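Local structure of pheromome Binding Protein (Epiphyas postvittana, 6VQ5) at residues N31-Y36 / R46-A51; V91-E96 / T120-L125; D102-Q107 / A111-K116. The protein probably binds odorant or pheromone molecules and carries them, in the manner of small helical insect transport proteins. All coordinates share one frame; numbering follows the deposited sequence.

Contact 1: N31-Y36 / R46-A51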
ATOM      1  N   ASN A  31      -5.874   3.772 -13.080  1.00 60.42           N
ATOM      2  CA  ASN A  31      -5.152   2.901 -14.031  1.00 58.28           C
ATOM      3  C   ASN A  31      -3.912   2.378 -13.306  1.00 59.36           C
ATOM      4  O   ASN A  31      -3.738   1.136 -13.312  1.00 63.47           O
ATOM      5  CB  ASN A  31      -4.903   3.625 -15.350  1.00 56.79           C
ATOM      6  CG  ASN A  31      -6.189   4.157 -15.937  1.00 57.53           C
ATOM      7  OD1 ASN A  31      -6.967   3.414 -16.519  1.00 58.93           O
ATOM      8  ND2 ASN A  31      -6.475   5.426 -15.732  1.00 58.25           N
ATOM      9  N   ASP A  32      -3.159   3.246 -12.619  1.00 59.24           N
ATOM     10  CA  ASP A  32      -1.909   2.855 -11.916  1.00 61.14           C
ATOM     11  C   ASP A  32      -2.208   1.864 -10.789  1.00 62.55           C
ATOM     12  O   ASP A  32      -1.476   0.880 -10.663  1.00 65.69           O
ATOM     13  CB  ASP A  32      -1.142   4.055 -11.376  1.00 64.73           C
ATOM     14  CG  ASP A  32      -0.588   4.937 -12.472  1.00 68.56           C
ATOM     15  OD1 ASP A  32      -0.582   4.500 -13.610  1.00 73.03           O
ATOM     16  OD2 ASP A  32      -0.210   6.073 -12.183  1.00 77.36           O
ATOM     17  N   LEU A  33      -3.229   2.088  -9.977  1.00 63.98           N
ATOM     18  CA  LEU A  33      -3.471   1.202  -8.813  1.00 64.37           C
ATOM     19  C   LEU A  33      -3.971  -0.160  -9.300  1.00 63.11           C
ATOM     20  O   LEU A  33      -3.582  -1.180  -8.698  1.00 62.89           O
ATOM     21  CB  LEU A  33      -4.411   1.889  -7.823  1.00 64.95           C
ATOM     22  CG  LEU A  33      -3.767   3.072  -7.096  1.00 66.89           C
ATOM     23  CD1 LEU A  33      -4.800   3.814  -6.256  1.00 72.36           C
ATOM     24  CD2 LEU A  33      -2.601   2.632  -6.218  1.00 65.60           C
ATOM     25  N   TYR A  34      -4.724  -0.182 -10.394  1.00 62.85           N
ATOM     26  CA  TYR A  34      -5.167  -1.436 -11.056  1.00 64.76           C
ATOM     27  C   TYR A  34      -3.938  -2.206 -11.564  1.00 63.29           C
ATOM     28  O   TYR A  34      -3.811  -3.420 -11.332  1.00 64.62           O
ATOM     29  CB  TYR A  34      -6.131  -1.120 -12.200  1.00 65.67           C
ATOM     30  CG  TYR A  34      -6.598  -2.337 -12.950  1.00 65.92           C
ATOM     31  CD1 TYR A  34      -7.574  -3.164 -12.423  1.00 67.56           C
ATOM     32  CD2 TYR A  34      -6.038  -2.681 -14.168  1.00 65.87           C
ATOM     33  CE1 TYR A  34      -8.020  -4.282 -13.110  1.00 69.46           C
ATOM     34  CE2 TYR A  34      -6.476  -3.792 -14.872  1.00 66.66           C
ATOM     35  CZ  TYR A  34      -7.470  -4.596 -14.341  1.00 68.54           C
ATOM     36  OH  TYR A  34      -7.913  -5.704 -15.001  1.00 70.59           O
ATOM     37  N   ASN A  35      -3.022  -1.499 -12.222  1.00 62.58           N
ATOM     38  CA  ASN A  35      -1.775  -2.075 -12.788  1.00 61.56           C
ATOM     39  C   ASN A  35      -0.904  -2.623 -11.655  1.00 60.28           C
ATOM     40  O   ASN A  35      -0.527  -3.799 -11.702  1.00 62.15           O
ATOM     41  CB  ASN A  35      -1.075  -1.047 -13.673  1.00 60.24           C
ATOM     42  CG  ASN A  35      -1.777  -0.906 -15.006  1.00 58.76           C
ATOM     43  OD1 ASN A  35      -2.563  -1.766 -15.395  1.00 61.39           O
ATOM     44  ND2 ASN A  35      -1.512   0.174 -15.703  1.00 56.64           N
ATOM     45  N   TYR A  36      -0.621  -1.799 -10.665  1.00 59.82           N
ATOM     46  CA  TYR A  36      -0.025  -2.225  -9.376  1.00 60.00           C
ATOM     47  C   TYR A  36      -0.635  -3.559  -8.930  1.00 59.50           C
ATOM     48  O   TYR A  36       0.103  -4.482  -8.561  1.00 58.47           O
ATOM     49  CB  TYR A  36      -0.302  -1.183  -8.295  1.00 60.20           C
ATOM     50  CG  TYR A  36      -0.025  -1.684  -6.902  1.00 61.68           C
ATOM     51  CD1 TYR A  36       1.263  -2.002  -6.512  1.00 60.55           C
ATOM     52  CD2 TYR A  36      -1.042  -1.849  -5.977  1.00 62.38           C
ATOM     53  CE1 TYR A  36       1.534  -2.437  -5.226  1.00 61.98           C
ATOM     54  CE2 TYR A  36      -0.782  -2.284  -4.685  1.00 62.64           C
ATOM     55  CZ  TYR A  36       0.509  -2.590  -4.311  1.00 62.81           C
ATOM     56  OH  TYR A  36       0.786  -3.040  -3.052  1.00 64.24           O
ATOM     57  N   ARG A  46       6.558   8.290  -9.050  1.00 72.38           N
ATOM     58  CA  ARG A  46       6.645   8.793  -7.660  1.00 73.68           C
ATOM     59  C   ARG A  46       5.240   9.141  -7.139  1.00 73.58           C
ATOM     60  O   ARG A  46       4.925   8.792  -5.986  1.00 74.55           O
ATOM     61  CB  ARG A  46       7.584   9.998  -7.643  1.00 75.46           C
ATOM     62  CG  ARG A  46       7.909  10.485  -6.246  1.00 78.72           C
ATOM     63  CD  ARG A  46       8.843  11.669  -6.267  1.00 82.78           C
ATOM     64  NE  ARG A  46       9.035  12.163  -4.915  1.00 85.55           N
ATOM     65  CZ  ARG A  46       8.205  12.967  -4.267  1.00 86.74           C
ATOM     66  NH1 ARG A  46       7.093  13.392  -4.833  1.00 85.40           N
ATOM     67  NH2 ARG A  46       8.493  13.346  -3.037  1.00 90.39           N
ATOM     68  N   ASP A  47       4.421   9.800  -7.956  1.00 72.70           N
ATOM     69  CA  ASP A  47       3.078  10.282  -7.539  1.00 73.19           C
ATOM     70  C   ASP A  47       2.237   9.110  -7.032  1.00 70.49           C
ATOM     71  O   ASP A  47       1.435   9.336  -6.124  1.00 71.53           O
ATOM     72  CB  ASP A  47       2.354  11.021  -8.670  1.00 75.64           C
ATOM     73  CG  ASP A  47       2.966  12.368  -9.025  1.00 79.40           C
ATOM     74  OD1 ASP A  47       3.642  12.964  -8.142  1.00 81.77           O
ATOM     75  OD2 ASP A  47       2.765  12.803 -10.180  1.00 79.79           O
ATOM     76  N   VAL A  48       2.393   7.907  -7.595  1.00 68.64           N
ATOM     77  CA  VAL A  48       1.644   6.709  -7.117  1.00 65.78           C
ATOM     78  C   VAL A  48       2.091   6.444  -5.679  1.00 66.37           C
ATOM     79  O   VAL A  48       1.237   6.073  -4.839  1.00 67.59           O
ATOM     80  CB  VAL A  48       1.839   5.474  -8.017  1.00 64.57           C
ATOM     81  CG1 VAL A  48       1.117   4.241  -7.473  1.00 62.82           C
ATOM     82  CG2 VAL A  48       1.396   5.753  -9.441  1.00 64.82           C
ATOM     83  N   GLY A  49       3.377   6.636  -5.407  1.00 66.12           N
ATOM     84  CA  GLY A  49       3.925   6.592  -4.038  1.00 68.40           C
ATOM     85  C   GLY A  49       3.258   7.616  -3.140  1.00 69.86           C
ATOM     86  O   GLY A  49       2.833   7.238  -2.050  1.00 73.37           O
ATOM     87  N   CYS A  50       3.156   8.871  -3.576  1.00 70.35           N
ATOM     88  CA  CYS A  50       2.539   9.976  -2.792  1.00 73.65           C
ATOM     89  C   CYS A  50       1.057   9.627  -2.512  1.00 73.36           C
ATOM     90  O   CYS A  50       0.598   9.821  -1.371  1.00 76.72           O
ATOM     91  CB  CYS A  50       2.746  11.325  -3.487  1.00 74.79           C
ATOM     92  SG  CYS A  50       4.487  11.817  -3.744  1.00 77.74           S
ATOM     93  N   ALA A  51       0.339   9.064  -3.478  1.00 69.53           N
ATOM     94  CA  ALA A  51      -1.061   8.614  -3.305  1.00 70.27           C
ATOM     95  C   ALA A  51      -1.152   7.594  -2.160  1.00 71.85           C
ATOM     96  O   ALA A  51      -2.110   7.661  -1.354  1.00 75.53           O
ATOM     97  CB  ALA A  51      -1.590   8.044  -4.598  1.00 67.83           C
TER
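Val48 meets Asp32 and Leu33 with its two methyl branches, a compact example of how one beta-branched residue can serve two consecutive positions of a neighbouring helix. The apolar contact is between CG1 of Val48 and CD2 of Leu33, 4.2 Å apart, a methyl-to-methyl approach at the loose end of van der Waals packing. The first torsion of Val48 sets up the division: CG1 stands anti to the backbone N (chi1 177°), which turns this branch to Leu33 and leaves CG2 to Asp32.

The second kind of contact is mixed in polarity. CG2 of Val48 sits 3.6 Å from CB of Asp32, and it also lies beside the carboxylate, with OD2 of Asp32 3.2 Å away. The two side chains run obliquely to one another, and no hydrogen bond passes between the segments. Polar pairing of the backbone stays inside each helix, as in Tyr36 N to Asp32 O at 2.8 Å and Ala51 N to Asp47 O at 2.9 Å.

The pairing joins helix 28-37 to helix 46-58 beside the short connection between them, from which Leu44 also packs on Asp32. Ile29, one turn before Leu33, adds to the cover over Val48. Both partners lean on helix 107-121: Tyr36 through its hydroxyl, hydrogen-bonded to Ala115 O, and helix 46-58 through the disulfide of Cys50 with Cys108.

Contact 2: V91-E96 / T120-L125. Unlike the reference sequence in segment 120-125: Glu124 (reference Lys).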
ATOM      1  N   VAL A  91       0.803  -8.735   7.517  1.00 94.54           N
ATOM      2  CA  VAL A  91       1.507  -7.657   8.274  1.00 96.32           C
ATOM      3  C   VAL A  91       2.967  -8.088   8.470  1.00 95.60           C
ATOM      4  O   VAL A  91       3.854  -7.209   8.400  1.00 94.55           O
ATOM      5  CB  VAL A  91       0.789  -7.330   9.603  1.00101.63           C
ATOM      6  CG1 VAL A  91       1.613  -6.423  10.509  1.00104.00           C
ATOM      7  CG2 VAL A  91      -0.592  -6.731   9.367  1.00101.38           C
ATOM      8  N   ALA A  92       3.221  -9.385   8.671  1.00 95.90           N
ATOM      9  CA  ALA A  92       4.594  -9.934   8.755  1.00 95.80           C
ATOM     10  C   ALA A  92       5.344  -9.590   7.461  1.00 91.98           C
ATOM     11  O   ALA A  92       6.448  -9.022   7.554  1.00 93.37           O
ATOM     12  CB  ALA A  92       4.568 -11.417   9.009  1.00 97.65           C
ATOM     13  N   ILE A  93       4.743  -9.886   6.305  1.00 87.68           N
ATOM     14  CA  ILE A  93       5.326  -9.591   4.962  1.00 84.58           C
ATOM     15  C   ILE A  93       5.507  -8.073   4.813  1.00 83.70           C
ATOM     16  O   ILE A  93       6.564  -7.661   4.293  1.00 84.61           O
ATOM     17  CB  ILE A  93       4.484 -10.221   3.829  1.00 81.62           C
ATOM     18  CG1 ILE A  93       4.869 -11.688   3.603  1.00 82.56           C
ATOM     19  CG2 ILE A  93       4.594  -9.422   2.536  1.00 77.58           C
ATOM     20  CD1 ILE A  93       3.704 -12.578   3.247  1.00 83.49           C
ATOM     21  N   LEU A  94       4.536  -7.269   5.242  1.00 84.09           N
ATOM     22  CA  LEU A  94       4.596  -5.786   5.109  1.00 83.74           C
ATOM     23  C   LEU A  94       5.759  -5.253   5.951  1.00 87.05           C
ATOM     24  O   LEU A  94       6.471  -4.359   5.458  1.00 87.17           O
ATOM     25  CB  LEU A  94       3.259  -5.170   5.541  1.00 84.96           C
ATOM     26  CG  LEU A  94       3.179  -3.644   5.489  1.00 83.21           C
ATOM     27  CD1 LEU A  94       3.369  -3.137   4.067  1.00 79.26           C
ATOM     28  CD2 LEU A  94       1.868  -3.151   6.069  1.00 84.12           C
ATOM     29  N   HIS A  95       5.951  -5.785   7.164  1.00 90.01           N
ATOM     30  CA  HIS A  95       7.033  -5.358   8.085  1.00 93.54           C
ATOM     31  C   HIS A  95       8.385  -5.650   7.442  1.00 92.12           C
ATOM     32  O   HIS A  95       9.271  -4.790   7.539  1.00 94.16           O
ATOM     33  CB  HIS A  95       6.896  -6.017   9.469  1.00 99.87           C
ATOM     34  CG  HIS A  95       7.893  -5.516  10.464  1.00104.59           C
ATOM     35  ND1 HIS A  95       8.132  -4.161  10.658  1.00105.48           N
ATOM     36  CD2 HIS A  95       8.745  -6.172  11.285  1.00108.72           C
ATOM     37  CE1 HIS A  95       9.079  -4.011  11.563  1.00109.80           C
ATOM     38  NE2 HIS A  95       9.471  -5.231  11.965  1.00111.59           N
ATOM     39  N   GLU A  96       8.548  -6.817   6.817  1.00 90.95           N
ATOM     40  CA  GLU A  96       9.860  -7.242   6.269  1.00 90.83           C
ATOM     41  C   GLU A  96      10.223  -6.342   5.087  1.00 86.85           C
ATOM     42  O   GLU A  96      11.384  -5.920   5.001  1.00 87.15           O
ATOM     43  CB  GLU A  96       9.868  -8.736   5.948  1.00 92.44           C
ATOM     44  CG  GLU A  96      10.424  -9.573   7.097  1.00 98.45           C
ATOM     45  CD  GLU A  96      11.799  -9.156   7.620  1.00102.64           C
ATOM     46  OE1 GLU A  96      12.522  -8.445   6.875  1.00103.39           O
ATOM     47  OE2 GLU A  96      12.153  -9.530   8.765  1.00106.06           O
ATOM     48  N   THR A 120       3.994  -8.192  -4.286  1.00 67.03           N
ATOM     49  CA  THR A 120       4.724  -9.306  -4.936  1.00 71.29           C
ATOM     50  C   THR A 120       4.888 -10.475  -3.946  1.00 75.36           C
ATOM     51  O   THR A 120       4.737 -11.620  -4.404  1.00 79.08           O
ATOM     52  CB  THR A 120       6.022  -8.814  -5.597  1.00 70.87           C
ATOM     53  OG1 THR A 120       5.675  -8.066  -6.763  1.00 67.18           O
ATOM     54  CG2 THR A 120       6.951  -9.932  -6.011  1.00 71.23           C
ATOM     55  N   ASN A 121       5.140 -10.227  -2.655  1.00 76.35           N
ATOM     56  CA  ASN A 121       5.468 -11.297  -1.668  1.00 80.34           C
ATOM     57  C   ASN A 121       4.211 -11.888  -1.002  1.00 82.91           C
ATOM     58  O   ASN A 121       4.360 -12.862  -0.234  1.00 86.66           O
ATOM     59  CB  ASN A 121       6.456 -10.811  -0.607  1.00 81.84           C
ATOM     60  CG  ASN A 121       7.887 -10.724  -1.107  1.00 84.06           C
ATOM     61  OD1 ASN A 121       8.222 -11.151  -2.213  1.00 85.96           O
ATOM     62  ND2 ASN A 121       8.766 -10.188  -0.279  1.00 86.79           N
ATOM     63  N   ILE A 122       3.015 -11.358  -1.263  1.00 81.96           N
ATOM     64  CA  ILE A 122       1.757 -11.911  -0.678  1.00 86.16           C
ATOM     65  C   ILE A 122       1.143 -12.912  -1.658  1.00 91.14           C
ATOM     66  O   ILE A 122      -0.032 -13.275  -1.462  1.00 94.13           O
ATOM     67  CB  ILE A 122       0.756 -10.808  -0.263  1.00 84.21           C
ATOM     68  CG1 ILE A 122       0.234  -9.997  -1.450  1.00 82.11           C
ATOM     69  CG2 ILE A 122       1.354  -9.923   0.812  1.00 82.73           C
ATOM     70  CD1 ILE A 122      -1.101  -9.328  -1.183  1.00 81.88           C
ATOM     71  N   HIS A 123       1.918 -13.363  -2.650  1.00 95.87           N
ATOM     72  CA  HIS A 123       1.494 -14.313  -3.716  1.00 98.85           C
ATOM     73  C   HIS A 123       0.761 -15.528  -3.127  1.00104.50           C
ATOM     74  O   HIS A 123      -0.357 -15.812  -3.577  1.00107.75           O
ATOM     75  CB  HIS A 123       2.716 -14.766  -4.529  1.00 99.87           C
ATOM     76  CG  HIS A 123       2.383 -15.765  -5.586  1.00101.49           C
ATOM     77  ND1 HIS A 123       1.836 -15.395  -6.807  1.00 99.06           N
ATOM     78  CD2 HIS A 123       2.482 -17.111  -5.601  1.00103.35           C
ATOM     79  CE1 HIS A 123       1.622 -16.472  -7.528  1.00100.84           C
ATOM     80  NE2 HIS A 123       2.005 -17.535  -6.809  1.00104.58           N
ATOM     81  N   GLU A 124       1.368 -16.217  -2.158  1.00108.21           N
ATOM     82  CA  GLU A 124       0.935 -17.566  -1.700  1.00116.12           C
ATOM     83  C   GLU A 124      -0.168 -17.444  -0.637  1.00117.72           C
ATOM     84  O   GLU A 124      -0.325 -18.401   0.153  1.00121.09           O
ATOM     85  CB  GLU A 124       2.117 -18.363  -1.127  1.00121.06           C
ATOM     86  CG  GLU A 124       3.440 -18.163  -1.858  1.00120.26           C
ATOM     87  CD  GLU A 124       4.423 -17.233  -1.158  1.00119.98           C
ATOM     88  OE1 GLU A 124       4.045 -16.079  -0.808  1.00119.81           O
ATOM     89  OE2 GLU A 124       5.559 -17.666  -0.944  1.00120.50           O
ATOM     90  N   LEU A 125      -0.896 -16.323  -0.618  1.00115.83           N
ATOM     91  CA  LEU A 125      -1.947 -15.988   0.381  1.00116.41           C
ATOM     92  C   LEU A 125      -3.250 -15.674  -0.364  1.00116.67           C
ATOM     93  O   LEU A 125      -3.205 -14.932  -1.365  1.00109.74           O
ATOM     94  CB  LEU A 125      -1.482 -14.785   1.210  1.00113.19           C
ATOM     95  CG  LEU A 125      -0.782 -15.080   2.536  1.00113.91           C
ATOM     96  CD1 LEU A 125       0.259 -16.180   2.406  1.00115.19           C
ATOM     97  CD2 LEU A 125      -0.144 -13.813   3.078  1.00111.95           C
TER
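Asn121, which receives the side chain of Ile93, follows directly on Thr120, whose OG1 is gripped by hydrogen bonds with Tyr41 OH and Glu39 OE2, which probably helps to hold the last turn of helix 107-121. The contact itself is of another character, since no hydrogen bond crosses from one segment to the other.

Ile93 carries it with both branches. A chi1 of -84° sets CG1 beside the backbone N and CG2 anti to it, which sends the two branches to different partners. CG2 of Ile93 rests 3.7 Å from CG2 of Ile122, the two side chains meeting at about a right angle, and 3.9 Å from CB of Asn121. The longer branch passes the end of the helix: CD1 of Ile93 lies 3.6 Å from the carbonyl O of Asn121 and meets CD2 of Leu125 tip to tip at 4.0 Å. Leu125 is brought back there by a type I beta turn that starts at Ile122, in which Leu125 N bonds Ile122 O at 3.3 Å.

Cut back to an alanine, Ile93 would keep only CB, and a gap would probably open between helix 84-100 and the turn, with Ile122 CG2 and Leu125 CD2 losing their contact to this side chain. Phe118 and Leu90 extend the apolar cluster. The chemistry therefore implies that shape, rather than directional bonding, fits the end of helix 107-121 onto helix 84-100.

Contact 3: D102-Q107 / A111-K116; sequences DAIEDQ and ALEIAK
Gln107 and Ala111 form the first turn of helix 107-121, an N-capped helix start in which the incoming loop folds back on the helix it begins. Asp106 holds the N-cap position, its OD1 hydrogen-bonded to Met109 N, while its OD2 makes a salt bridge with Arg46 of helix 46-58. This is consistent with a cap that also ties the start of the helix to a neighbour.

The close part of the contact has two elements. Ala111 N donates to Gln107 O at 3.2 Å with an N-H···O angle of 142°, and CB of Ala111 lies 3.5 Å from that same oxygen. Farther along, Ile104 reaches out of the loop and lays CD1 against the aliphatic stem of Glu113, 3.8 Å from CG and 3.9 Å from CB; the two side chains meet at about a right angle. Met109 and Lys110 also touch Ile104, so the loop residue rests across successive helix positions.

The solvent side is looser. Gln107 is an exposed residue whose CB points away from the later turn, and its part in the contact is made by its backbone O. Glu113 belongs to both sides: its stem serves Ile104, whereas a bend in the chain (chi2 -46°) leads the carboxylate away to a charged partner one turn on, where OE2 of Glu113 lies 3.2 Å from NZ of Lys116.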
ATOM      1  N   ASP A 102      13.782   0.467   4.399  1.00 98.96           N
ATOM      2  CA  ASP A 102      13.628   1.455   5.504  1.00103.17           C
ATOM      3  C   ASP A 102      14.442   2.720   5.199  1.00103.29           C
ATOM      4  O   ASP A 102      13.980   3.801   5.578  1.00105.34           O
ATOM      5  CB  ASP A 102      14.005   0.856   6.861  1.00108.92           C
ATOM      6  CG  ASP A 102      13.284   1.524   8.022  1.00112.78           C
ATOM      7  OD1 ASP A 102      13.800   2.566   8.485  1.00116.70           O
ATOM      8  OD2 ASP A 102      12.191   1.020   8.423  1.00113.19           O
ATOM      9  N   ALA A 103      15.575   2.587   4.509  1.00101.50           N
ATOM     10  CA  ALA A 103      16.583   3.655   4.308  1.00103.35           C
ATOM     11  C   ALA A 103      16.241   4.556   3.113  1.00100.10           C
ATOM     12  O   ALA A 103      17.016   5.478   2.853  1.00101.17           O
ATOM     13  CB  ALA A 103      17.948   3.028   4.144  1.00105.13           C
ATOM     14  N   ILE A 104      15.141   4.333   2.396  1.00 97.33           N
ATOM     15  CA  ILE A 104      14.792   5.210   1.236  1.00 97.89           C
ATOM     16  C   ILE A 104      14.440   6.606   1.769  1.00102.17           C
ATOM     17  O   ILE A 104      13.491   6.716   2.574  1.00101.20           O
ATOM     18  CB  ILE A 104      13.678   4.622   0.347  1.00 91.79           C
ATOM     19  CG1 ILE A 104      14.071   3.242  -0.187  1.00 90.24           C
ATOM     20  CG2 ILE A 104      13.336   5.581  -0.781  1.00 89.58           C
ATOM     21  CD1 ILE A 104      13.250   2.776  -1.377  1.00 86.55           C
ATOM     22  N   GLU A 105      15.209   7.611   1.337  1.00107.89           N
ATOM     23  CA  GLU A 105      15.042   9.048   1.687  1.00113.59           C
ATOM     24  C   GLU A 105      13.595   9.477   1.412  1.00108.02           C
ATOM     25  O   GLU A 105      12.834   9.699   2.370  1.00106.42           O
ATOM     26  CB  GLU A 105      16.053   9.901   0.902  1.00121.77           C
ATOM     27  CG  GLU A 105      16.008   9.748  -0.631  1.00121.02           C
ATOM     28  CD  GLU A 105      17.147  10.378  -1.434  1.00127.21           C
ATOM     29  OE1 GLU A 105      18.182  10.816  -0.830  1.00128.79           O
ATOM     30  OE2 GLU A 105      16.990  10.438  -2.682  1.00126.99           O
ATOM     31  N   ASP A 106      13.230   9.523   0.133  1.00103.35           N
ATOM     32  CA  ASP A 106      11.955  10.067  -0.385  1.00100.18           C
ATOM     33  C   ASP A 106      10.824   9.163   0.111  1.00 96.70           C
ATOM     34  O   ASP A 106      10.789   7.999  -0.300  1.00 95.20           O
ATOM     35  CB  ASP A 106      12.047  10.148  -1.910  1.00 97.77           C
ATOM     36  CG  ASP A 106      10.753  10.510  -2.590  1.00 96.10           C
ATOM     37  OD1 ASP A 106       9.689  10.354  -1.960  1.00 96.23           O
ATOM     38  OD2 ASP A 106      10.830  10.934  -3.748  1.00 98.80           O
ATOM     39  N   GLN A 107       9.932   9.674   0.958  1.00 99.13           N
ATOM     40  CA  GLN A 107       8.884   8.853   1.630  1.00 98.07           C
ATOM     41  C   GLN A 107       7.821   8.425   0.616  1.00 90.22           C
ATOM     42  O   GLN A 107       7.127   7.432   0.897  1.00 87.34           O
ATOM     43  CB  GLN A 107       8.240   9.605   2.799  1.00105.66           C
ATOM     44  CG  GLN A 107       9.150   9.772   4.011  1.00113.85           C
ATOM     45  CD  GLN A 107       8.461  10.620   5.057  1.00123.63           C
ATOM     46  OE1 GLN A 107       7.229  10.708   5.093  1.00126.72           O
ATOM     47  NE2 GLN A 107       9.243  11.260   5.923  1.00130.11           N
ATOM     48  N   ALA A 111       7.249   4.406  -0.116  1.00 75.60           N
ATOM     49  CA  ALA A 111       5.894   3.808  -0.062  1.00 72.63           C
ATOM     50  C   ALA A 111       5.636   2.989  -1.331  1.00 68.36           C
ATOM     51  O   ALA A 111       5.042   1.888  -1.239  1.00 67.03           O
ATOM     52  CB  ALA A 111       4.858   4.886   0.132  1.00 73.19           C
ATOM     53  N   LEU A 112       6.046   3.500  -2.487  1.00 67.11           N
ATOM     54  CA  LEU A 112       5.861   2.764  -3.763  1.00 65.70           C
ATOM     55  C   LEU A 112       6.621   1.434  -3.672  1.00 67.21           C
ATOM     56  O   LEU A 112       6.018   0.387  -3.963  1.00 66.97           O
ATOM     57  CB  LEU A 112       6.348   3.615  -4.938  1.00 65.25           C
ATOM     58  CG  LEU A 112       6.147   2.993  -6.312  1.00 62.70           C
ATOM     59  CD1 LEU A 112       4.696   2.609  -6.500  1.00 62.04           C
ATOM     60  CD2 LEU A 112       6.607   3.929  -7.406  1.00 62.56           C
ATOM     61  N   GLU A 113       7.881   1.479  -3.233  1.00 69.18           N
ATOM     62  CA  GLU A 113       8.756   0.289  -3.121  1.00 69.88           C
ATOM     63  C   GLU A 113       8.169  -0.693  -2.096  1.00 69.91           C
ATOM     64  O   GLU A 113       8.046  -1.890  -2.419  1.00 70.29           O
ATOM     65  CB  GLU A 113      10.188   0.728  -2.794  1.00 74.63           C
ATOM     66  CG  GLU A 113      10.898   1.395  -3.966  1.00 75.89           C
ATOM     67  CD  GLU A 113      10.727   0.656  -5.290  1.00 76.06           C
ATOM     68  OE1 GLU A 113      11.094  -0.569  -5.328  1.00 78.61           O
ATOM     69  OE2 GLU A 113      10.216   1.279  -6.278  1.00 71.48           O
ATOM     70  N   ILE A 114       7.796  -0.233  -0.908  1.00 71.12           N
ATOM     71  CA  ILE A 114       7.176  -1.138   0.108  1.00 72.71           C
ATOM     72  C   ILE A 114       5.918  -1.760  -0.506  1.00 69.22           C
ATOM     73  O   ILE A 114       5.736  -2.973  -0.335  1.00 69.39           O
ATOM     74  CB  ILE A 114       6.899  -0.413   1.444  1.00 75.42           C
ATOM     75  CG1 ILE A 114       8.205  -0.014   2.139  1.00 78.22           C
ATOM     76  CG2 ILE A 114       6.020  -1.255   2.359  1.00 76.69           C
ATOM     77  CD1 ILE A 114       8.043   1.051   3.195  1.00 81.29           C
ATOM     78  N   ALA A 115       5.098  -0.969  -1.200  1.00 67.53           N
ATOM     79  CA  ALA A 115       3.808  -1.426  -1.772  1.00 67.87           C
ATOM     80  C   ALA A 115       4.059  -2.533  -2.806  1.00 66.73           C
ATOM     81  O   ALA A 115       3.280  -3.518  -2.816  1.00 67.79           O
ATOM     82  CB  ALA A 115       3.054  -0.266  -2.377  1.00 68.02           C
ATOM     83  N   LYS A 116       5.111  -2.393  -3.618  1.00 64.45           N
ATOM     84  CA  LYS A 116       5.492  -3.379  -4.668  1.00 65.01           C
ATOM     85  C   LYS A 116       6.059  -4.650  -4.019  1.00 66.84           C
ATOM     86  O   LYS A 116       5.670  -5.757  -4.421  1.00 68.54           O
ATOM     87  CB  LYS A 116       6.526  -2.770  -5.609  1.00 64.12           C
ATOM     88  CG  LYS A 116       5.981  -1.700  -6.536  1.00 62.91           C
ATOM     89  CD  LYS A 116       6.881  -1.466  -7.722  1.00 62.77           C
ATOM     90  CE  LYS A 116       8.089  -0.615  -7.402  1.00 63.48           C
ATOM     91  NZ  LYS A 116       8.988  -0.565  -8.567  1.00 63.77           N
TER

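Followed from the N terminus, the chain first closes the short connection between helices 28-37 and 46-58 at contact 1. That loop is complete before contact 2 opens on helix 84-100, so the two lie in series, on opposite sides of the chain's centre with their own centres about 19 Å apart. Contact 3 is nested inside the loop that contact 2 closes, and both use helix 107-121, contact 3 over its first turns and contact 2 at its C-terminal end. Contact 3 touches each of the others, contact 1 through the polar ties of Tyr36 and Arg46, and contact 2 where Leu94 CD1 lies 3.7 Å from Ile114 CG2. Helix 107-121 thus ties helices 28-37 and 46-58 to helix 84-100.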